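Local coordinates for protein acyl-CoA dehydrogenase (Bacillus anthracis, PDB 3OWA) that probably catalyses the FAD-dependent alpha,beta-dehydrogenation of acyl-CoA thioesters, with flavin-adenine dinucleotide bound in the pocket, at residues A112-A117 and I187-F192; I121-I126 and K147-A152. All blocks are in the same frame, centred on the assembly; numbering follows the deposited sequence. Where two conformers were deposited one is given.

Contact 1: A112-A117 and I187-F192. With FAD (flavin-adenine dinucleotide), chain E.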
loop_
_atom_site.group_PDB
_atom_site.type_symbol
_atom_site.label_atom_id
_atom_site.label_comp_id
_atom_site.label_asym_id
_atom_site.label_seq_id
_atom_site.Cartn_x
_atom_site.Cartn_y
_atom_site.Cartn_z
ATOM N N ALA A 112 4.827 5.125 20.661
ATOM C CA ALA A 112 5.119 3.681 20.881
ATOM C C ALA A 112 6.551 3.445 20.416
ATOM O O ALA A 112 7.244 2.559 20.923
ATOM C CB ALA A 112 4.212 2.759 20.080
ATOM N N ILE A 113 6.960 4.205 19.419
ATOM C CA ILE A 113 8.311 4.088 18.897
ATOM C C ILE A 113 9.278 4.628 19.895
ATOM O O ILE A 113 10.302 3.980 20.186
ATOM C CB ILE A 113 8.443 4.858 17.533
ATOM C CG1 ILE A 113 7.440 4.291 16.505
ATOM C CG2 ILE A 113 9.904 4.842 17.031
ATOM C CD1 ILE A 113 7.435 2.790 16.349
ATOM N N THR A 114 8.946 5.783 20.492
ATOM C CA THR A 114 9.740 6.377 21.568
ATOM C C THR A 114 9.926 5.392 22.703
ATOM O O THR A 114 11.035 5.131 23.189
ATOM C CB THR A 114 8.998 7.645 22.101
ATOM O OG1 THR A 114 8.960 8.626 21.054
ATOM C CG2 THR A 114 9.669 8.251 23.358
ATOM N N HIS A 115 8.811 4.845 23.176
ATOM C CA HIS A 115 8.870 3.920 24.281
ATOM C C HIS A 115 9.678 2.655 23.899
ATOM O O HIS A 115 10.561 2.211 24.659
ATOM C CB HIS A 115 7.451 3.548 24.671
ATOM C CG HIS A 115 7.369 2.420 25.644
ATOM N ND1 HIS A 115 7.207 1.108 25.246
ATOM C CD2 HIS A 115 7.388 2.406 27.000
ATOM C CE1 HIS A 115 7.160 0.331 26.318
ATOM N NE2 HIS A 115 7.290 1.091 27.392
ATOM N N GLY A 116 9.368 2.071 22.740
ATOM C CA GLY A 116 10.041 0.838 22.262
ATOM C C GLY A 116 11.537 0.987 22.107
ATOM O O GLY A 116 12.280 0.040 22.381
ATOM N N ALA A 117 11.994 2.140 21.581
ATOM C CA ALA A 117 13.428 2.399 21.450
ATOM C C ALA A 117 14.062 2.527 22.850
ATOM O O ALA A 117 15.210 2.131 23.059
ATOM C CB ALA A 117 13.691 3.664 20.656
ATOM N N ILE A 187 18.529 8.578 14.655
ATOM C CA ILE A 187 18.567 7.953 15.970
ATOM C C ILE A 187 17.339 8.376 16.746
ATOM O O ILE A 187 17.185 9.533 17.125
ATOM C CB ILE A 187 19.897 8.338 16.699
ATOM C CG1 ILE A 187 21.108 7.947 15.816
ATOM C CG2 ILE A 187 20.012 7.666 18.040
ATOM C CD1 ILE A 187 21.032 6.476 15.188
ATOM N N THR A 188 16.437 7.421 16.946
ATOM C CA THR A 188 15.214 7.679 17.670
ATOM C C THR A 188 15.530 8.093 19.100
ATOM O O THR A 188 16.406 7.487 19.723
ATOM C CB THR A 188 14.383 6.367 17.666
ATOM O OG1 THR A 188 14.072 6.042 16.313
ATOM C CG2 THR A 188 13.087 6.498 18.508
ATOM N N ASN A 189 14.760 9.067 19.649
ATOM C CA ASN A 189 14.926 9.546 21.027
ATOM C C ASN A 189 16.081 10.542 21.210
ATOM O O ASN A 189 16.318 11.022 22.325
ATOM C CB ASN A 189 15.096 8.384 22.025
ATOM C CG ASN A 189 13.780 7.640 22.264
ATOM O OD1 ASN A 189 12.754 8.061 21.739
ATOM N ND2 ASN A 189 13.810 6.499 22.970
ATOM N N SER A 190 16.746 10.913 20.128
ATOM C CA SER A 190 17.932 11.788 20.227
ATOM C C SER A 190 17.740 13.107 20.910
ATOM O O SER A 190 18.703 13.635 21.496
ATOM C CB SER A 190 18.509 12.110 18.845
ATOM O OG SER A 190 19.101 10.966 18.316
ATOM N N ALA A 191 16.558 13.696 20.829
ATOM C CA ALA A 191 16.304 14.995 21.485
ATOM C C ALA A 191 16.399 14.943 23.003
ATOM O O ALA A 191 16.644 15.972 23.649
ATOM C CB ALA A 191 14.896 15.569 21.073
ATOM N N PHE A 192 16.101 13.794 23.594
ATOM C CA PHE A 192 16.084 13.725 25.022
ATOM C C PHE A 192 16.783 12.490 25.605
ATOM O O PHE A 192 16.695 12.273 26.828
ATOM C CB PHE A 192 14.618 13.803 25.514
ATOM C CG PHE A 192 13.668 12.889 24.726
ATOM C CD1 PHE A 192 13.637 11.521 24.965
ATOM C CD2 PHE A 192 12.876 13.400 23.709
ATOM C CE1 PHE A 192 12.809 10.677 24.206
ATOM C CE2 PHE A 192 12.031 12.564 22.959
ATOM C CZ PHE A 192 12.006 11.205 23.212
HETATM P PA FAD E . 19.300 0.886 2.377
HETATM O O1A FAD E . 20.086 1.893 1.576
HETATM O O2A FAD E . 20.093 -0.043 3.223
HETATM O O5B FAD E . 18.326 0.064 1.444
HETATM C C5B FAD E . 17.695 0.605 0.310
HETATM C C4B FAD E . 16.941 -0.475 -0.454
HETATM O O4B FAD E . 17.846 -1.477 -0.945
HETATM C C3B FAD E . 15.927 -1.173 0.447
HETATM O O3B FAD E . 14.769 -1.576 -0.283
HETATM C C2B FAD E . 16.678 -2.424 0.827
HETATM O O2B FAD E . 15.825 -3.476 1.164
HETATM C C1B FAD E . 17.430 -2.728 -0.444
HETATM N N9A FAD E . 18.597 -3.572 -0.169
HETATM C C8A FAD E . 19.661 -3.289 0.648
HETATM N N7A FAD E . 20.526 -4.318 0.630
HETATM C C5A FAD E . 20.047 -5.252 -0.212
HETATM C C6A FAD E . 20.537 -6.516 -0.627
HETATM N N6A FAD E . 21.741 -6.958 -0.244
HETATM N N1A FAD E . 19.781 -7.245 -1.509
HETATM C C2A FAD E . 18.576 -6.757 -1.993
HETATM N N3A FAD E . 18.111 -5.501 -1.614
HETATM C C4A FAD E . 18.826 -4.774 -0.726
HETATM N N1 FAD E . 18.740 3.000 13.112
HETATM C C2 FAD E . 19.278 2.863 14.372
HETATM O O2 FAD E . 20.289 2.216 14.536
HETATM N N3 FAD E . 18.702 3.445 15.483
HETATM C C4 FAD E . 17.580 4.203 15.374
HETATM O O4 FAD E . 17.097 4.687 16.411
HETATM C C4X FAD E . 17.012 4.348 14.104
HETATM N N5 FAD E . 15.891 5.141 13.959
HETATM C C5X FAD E . 15.348 5.352 12.700
HETATM C C6 FAD E . 14.214 6.163 12.592
HETATM C C7 FAD E . 13.675 6.409 11.333
HETATM C C7M FAD E . 12.458 7.300 11.209
HETATM C C8 FAD E . 14.293 5.823 10.207
HETATM C C8M FAD E . 13.792 6.004 8.810
HETATM C C9 FAD E . 15.390 4.977 10.331
HETATM C C9A FAD E . 15.936 4.736 11.569
HETATM N N10 FAD E . 17.029 3.894 11.701
HETATM C C10 FAD E . 17.596 3.744 12.960
HETATM C "C1'" FAD E . 17.723 3.297 10.483
HETATM C "C2'" FAD E . 16.868 2.296 9.699
HETATM O "O2'" FAD E . 16.354 1.199 10.421
HETATM C "C3'" FAD E . 17.443 2.079 8.144
HETATM O "O3'" FAD E . 16.639 2.944 7.421
HETATM C "C4'" FAD E . 17.374 0.845 7.675
HETATM O "O4'" FAD E . 18.117 0.035 8.584
HETATM C "C5'" FAD E . 17.674 0.556 6.205
HETATM O "O5'" FAD E . 18.728 1.396 5.812
HETATM P P FAD E . 18.629 2.451 4.638
HETATM O O1P FAD E . 17.457 3.344 4.979
HETATM O O2P FAD E . 19.943 3.165 4.500
HETATM O O3P FAD E . 18.218 1.650 3.323
HETATM O O HOH W 1 11.177 9.273 20.051
#
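N189 holds T114 directly through ND2 and through a water at OD1. ND2 donates to the backbone T114 O at 3.1 Å. The bond is nearly straight (170°). It lies in the amide plane of N189 and falls on a lone pair of the carbonyl. N189 OD1 accepts from a water that also hydrogen-bonds T114 OG1. The carboxamide is thus fixed in rotation. T114 OG1 sits beside the backbone N (chi1 -65°), which leaves CG2 anti to that N. This methyl packs 3.5 Å from N189 OD1 and also meets F192 CZ at 3.8 Å, the F192 and T114 side chains crossing at about a right angle. T188 divides its two branches. Its CG2 methyl packs against A117 CB at 3.6 Å and I113 CG2 at 3.9 Å. Its OG1 is 3.1 Å from FAD N5; a hydrogen bond there is uncertain, since the proton has another acceptor nearby. The backbone bond is clearer: T188 N donates to FAD O4 at 2.9 Å. The type II beta turn from I187 to S190 carries both T188 and N189, and S190 OG donates back to I187 O. The contact joins helix 110-122 of the N-terminal domain to the end of strand 177-188 of the middle domain. Helix 64-76 packs on T114 and F192 through L71, and strand 149-152 takes a second bond from N189 ND2 at A149 O.

Contact 2: I121-I126 and K147-A152. With FAD (flavin-adenine dinucleotide), chain E.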
loop_
_atom_site.group_PDB
_atom_site.type_symbol
_atom_site.label_atom_id
_atom_site.label_comp_id
_atom_site.label_asym_id
_atom_site.label_seq_id
_atom_site.Cartn_x
_atom_site.Cartn_y
_atom_site.Cartn_z
ATOM N N ILE A 121 15.751 -1.640 21.945
ATOM C CA ILE A 121 17.087 -1.542 21.376
ATOM C C ILE A 121 18.006 -0.644 22.242
ATOM O O ILE A 121 19.205 -0.850 22.264
ATOM C CB ILE A 121 17.030 -1.063 19.921
ATOM C CG1 ILE A 121 16.289 0.292 19.809
ATOM C CG2 ILE A 121 16.363 -2.127 19.068
ATOM C CD1 ILE A 121 16.244 0.879 18.368
ATOM N N GLY A 122 17.444 0.324 22.965
ATOM C CA GLY A 122 18.239 1.232 23.774
ATOM C C GLY A 122 18.730 0.625 25.094
ATOM O O GLY A 122 19.894 0.777 25.439
ATOM N N SER A 123 17.852 -0.060 25.827
ATOM C CA SER A 123 18.189 -0.555 27.166
ATOM C C SER A 123 18.718 -1.981 27.145
ATOM O O SER A 123 19.653 -2.307 27.900
ATOM C CB SER A 123 16.975 -0.517 28.110
ATOM O OG SER A 123 16.653 0.823 28.488
ATOM N N LEU A 124 18.122 -2.824 26.304
ATOM C CA LEU A 124 18.446 -4.257 26.275
ATOM C C LEU A 124 19.914 -4.582 25.967
ATOM O O LEU A 124 20.406 -5.596 26.428
ATOM C CB LEU A 124 17.536 -5.031 25.320
ATOM C CG LEU A 124 16.084 -5.178 25.778
ATOM C CD1 LEU A 124 15.279 -5.962 24.751
ATOM C CD2 LEU A 124 15.975 -5.813 27.179
ATOM N N PRO A 125 20.620 -3.748 25.198
ATOM C CA PRO A 125 22.055 -4.098 25.069
ATOM C C PRO A 125 22.795 -4.144 26.410
ATOM O O PRO A 125 23.710 -4.936 26.572
ATOM C CB PRO A 125 22.613 -2.993 24.185
ATOM C CG PRO A 125 21.394 -2.602 23.329
ATOM C CD PRO A 125 20.210 -2.714 24.227
ATOM N N ILE A 126 22.382 -3.315 27.361
ATOM C CA ILE A 126 22.987 -3.297 28.704
ATOM C C ILE A 126 22.429 -4.456 29.527
ATOM O O ILE A 126 23.178 -5.150 30.217
ATOM C CB ILE A 126 22.795 -1.923 29.414
ATOM C CG1 ILE A 126 23.498 -0.815 28.596
ATOM C CG2 ILE A 126 23.371 -1.963 30.849
ATOM C CD1 ILE A 126 23.249 0.627 29.111
ATOM N N LYS A 147 16.879 8.064 33.479
ATOM C CA LYS A 147 17.632 8.230 32.251
ATOM C C LYS A 147 16.774 7.632 31.141
ATOM O O LYS A 147 15.935 6.759 31.420
ATOM C CB LYS A 147 18.973 7.509 32.329
ATOM C CG LYS A 147 20.038 8.295 33.104
ATOM C CD LYS A 147 21.407 7.654 32.977
ATOM C CE LYS A 147 22.445 8.475 33.737
ATOM N NZ LYS A 147 23.701 8.496 32.978
ATOM N N LEU A 148 16.973 8.121 29.912
ATOM C CA LEU A 148 16.322 7.580 28.722
ATOM C C LEU A 148 17.379 7.128 27.734
ATOM O O LEU A 148 18.436 7.741 27.610
ATOM C CB LEU A 148 15.413 8.650 28.097
ATOM C CG LEU A 148 14.254 8.992 29.065
ATOM C CD1 LEU A 148 13.502 10.236 28.564
ATOM C CD2 LEU A 148 13.316 7.769 29.315
ATOM N N ALA A 149 17.084 6.059 27.026
ATOM C CA ALA A 149 18.076 5.445 26.112
ATOM C C ALA A 149 17.735 5.560 24.601
ATOM O O ALA A 149 16.556 5.722 24.195
ATOM C CB ALA A 149 18.251 3.964 26.501
ATOM N N ALA A 150 18.772 5.410 23.778
ATOM C CA ALA A 150 18.642 5.379 22.330
ATOM C C ALA A 150 19.697 4.398 21.826
ATOM O O ALA A 150 20.671 4.070 22.525
ATOM C CB ALA A 150 18.902 6.762 21.750
ATOM N N TYR A 151 19.526 3.964 20.583
ATOM C CA TYR A 151 20.403 2.974 19.967
ATOM C C TYR A 151 20.943 3.559 18.664
ATOM O O TYR A 151 20.163 3.969 17.797
ATOM C CB TYR A 151 19.538 1.771 19.647
ATOM C CG TYR A 151 20.245 0.542 19.130
ATOM C CD1 TYR A 151 21.028 -0.245 19.981
ATOM C CD2 TYR A 151 20.085 0.124 17.800
ATOM C CE1 TYR A 151 21.629 -1.435 19.516
ATOM C CE2 TYR A 151 20.702 -1.063 17.329
ATOM C CZ TYR A 151 21.474 -1.824 18.205
ATOM O OH TYR A 151 22.076 -2.987 17.753
ATOM N N ALA A 152 22.258 3.576 18.493
ATOM C CA ALA A 152 22.859 4.343 17.391
ATOM C C ALA A 152 23.784 3.427 16.565
ATOM O O ALA A 152 25.006 3.301 16.844
ATOM C CB ALA A 152 23.634 5.529 17.933
HETATM P PA FAD E . 19.300 0.886 2.377
HETATM O O1A FAD E . 20.086 1.893 1.576
HETATM O O2A FAD E . 20.093 -0.043 3.223
HETATM O O5B FAD E . 18.326 0.064 1.444
HETATM C C5B FAD E . 17.695 0.605 0.310
HETATM C C4B FAD E . 16.941 -0.475 -0.454
HETATM O O4B FAD E . 17.846 -1.477 -0.945
HETATM C C3B FAD E . 15.927 -1.173 0.447
HETATM O O3B FAD E . 14.769 -1.576 -0.283
HETATM C C2B FAD E . 16.678 -2.424 0.827
HETATM O O2B FAD E . 15.825 -3.476 1.164
HETATM C C1B FAD E . 17.430 -2.728 -0.444
HETATM N N9A FAD E . 18.597 -3.572 -0.169
HETATM C C8A FAD E . 19.661 -3.289 0.648
HETATM N N7A FAD E . 20.526 -4.318 0.630
HETATM C C5A FAD E . 20.047 -5.252 -0.212
HETATM C C6A FAD E . 20.537 -6.516 -0.627
HETATM N N6A FAD E . 21.741 -6.958 -0.244
HETATM N N1A FAD E . 19.781 -7.245 -1.509
HETATM C C2A FAD E . 18.576 -6.757 -1.993
HETATM N N3A FAD E . 18.111 -5.501 -1.614
HETATM C C4A FAD E . 18.826 -4.774 -0.726
HETATM N N1 FAD E . 18.740 3.000 13.112
HETATM C C2 FAD E . 19.278 2.863 14.372
HETATM O O2 FAD E . 20.289 2.216 14.536
HETATM N N3 FAD E . 18.702 3.445 15.483
HETATM C C4 FAD E . 17.580 4.203 15.374
HETATM O O4 FAD E . 17.097 4.687 16.411
HETATM C C4X FAD E . 17.012 4.348 14.104
HETATM N N5 FAD E . 15.891 5.141 13.959
HETATM C C5X FAD E . 15.348 5.352 12.700
HETATM C C6 FAD E . 14.214 6.163 12.592
HETATM C C7 FAD E . 13.675 6.409 11.333
HETATM C C7M FAD E . 12.458 7.300 11.209
HETATM C C8 FAD E . 14.293 5.823 10.207
HETATM C C8M FAD E . 13.792 6.004 8.810
HETATM C C9 FAD E . 15.390 4.977 10.331
HETATM C C9A FAD E . 15.936 4.736 11.569
HETATM N N10 FAD E . 17.029 3.894 11.701
HETATM C C10 FAD E . 17.596 3.744 12.960
HETATM C "C1'" FAD E . 17.723 3.297 10.483
HETATM C "C2'" FAD E . 16.868 2.296 9.699
HETATM O "O2'" FAD E . 16.354 1.199 10.421
HETATM C "C3'" FAD E . 17.443 2.079 8.144
HETATM O "O3'" FAD E . 16.639 2.944 7.421
HETATM C "C4'" FAD E . 17.374 0.845 7.675
HETATM O "O4'" FAD E . 18.117 0.035 8.584
HETATM C "C5'" FAD E . 17.674 0.556 6.205
HETATM O "O5'" FAD E . 18.728 1.396 5.812
HETATM P P FAD E . 18.629 2.451 4.638
HETATM O O1P FAD E . 17.457 3.344 4.979
HETATM O O2P FAD E . 19.943 3.165 4.500
HETATM O O3P FAD E . 18.218 1.650 3.323
#
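The Y151 ring carries I121 on one face. I121 CB stands 4.0 Å from the ring centroid, 26° off the normal, in a CH-pi contact offset toward the rim. The two side chains cross at about a right angle. I121 CG1 lies between its backbone N and carbonyl carbon (chi1 57°), and it rests 3.6 Å from Y151 CB. I121 CD1 also reaches Y151 CB. Two further groups approach the ring obliquely. P125 CG lies 4.0 Å from Y151 CE1, and FAD O2 lies 3.9 Å from Y151 CD2. The Y151 OH is hydrogen-bonded to Y199 OH, and the Y199 ring is steeply inclined to the Y151 ring. I264 of helix 257-293 touches I121, P125 and Y151, so apolar packing continues beyond the two segments.

Beside the ring the backbones come close. The CA atoms of G122 and A150 are 4.4 Å apart. G122 has no side chain, and a CB there would run into A149 CB. A149 CB instead packs 3.7 Å from G122 C. S123 OG lies near A149 CB and is hydrogen-bonded to H118 O.

No hydrogen bond joins the segments, so apolar packing carries the contact. I121 O and G122 O are buried by it with no partner in the model. One polar link of the strand runs to the cofactor: FAD N3 donates to Y151 O at 2.8 Å, with an angle of 149° at the hydrogen. The packing of I121 on Y151 is therefore a second shell, consistent with positioning the carbonyl that holds the pyrimidine edge of the flavin.

How the contacts relate
The centres of contacts 1 and 2 lie about 9 Å apart, on the same side of the chain's centre. Along the chain the order is 112-117, 121-126, 147-152, 187-192, so contact 2 falls between the two segments of contact 1. Both use helix 110-122, and A117 O probably accepts a hydrogen bond from G122 N where they adjoin. Strands 149-152 and 177-188 belong to the same mixed sheet. Each contact joins a helix of the N-terminal domain to a strand of the middle domain, and each reaches FAD. Together they pack helix 110-122 behind the ends of two strands that touch the flavin, where the middle domain residues hold its polar edge.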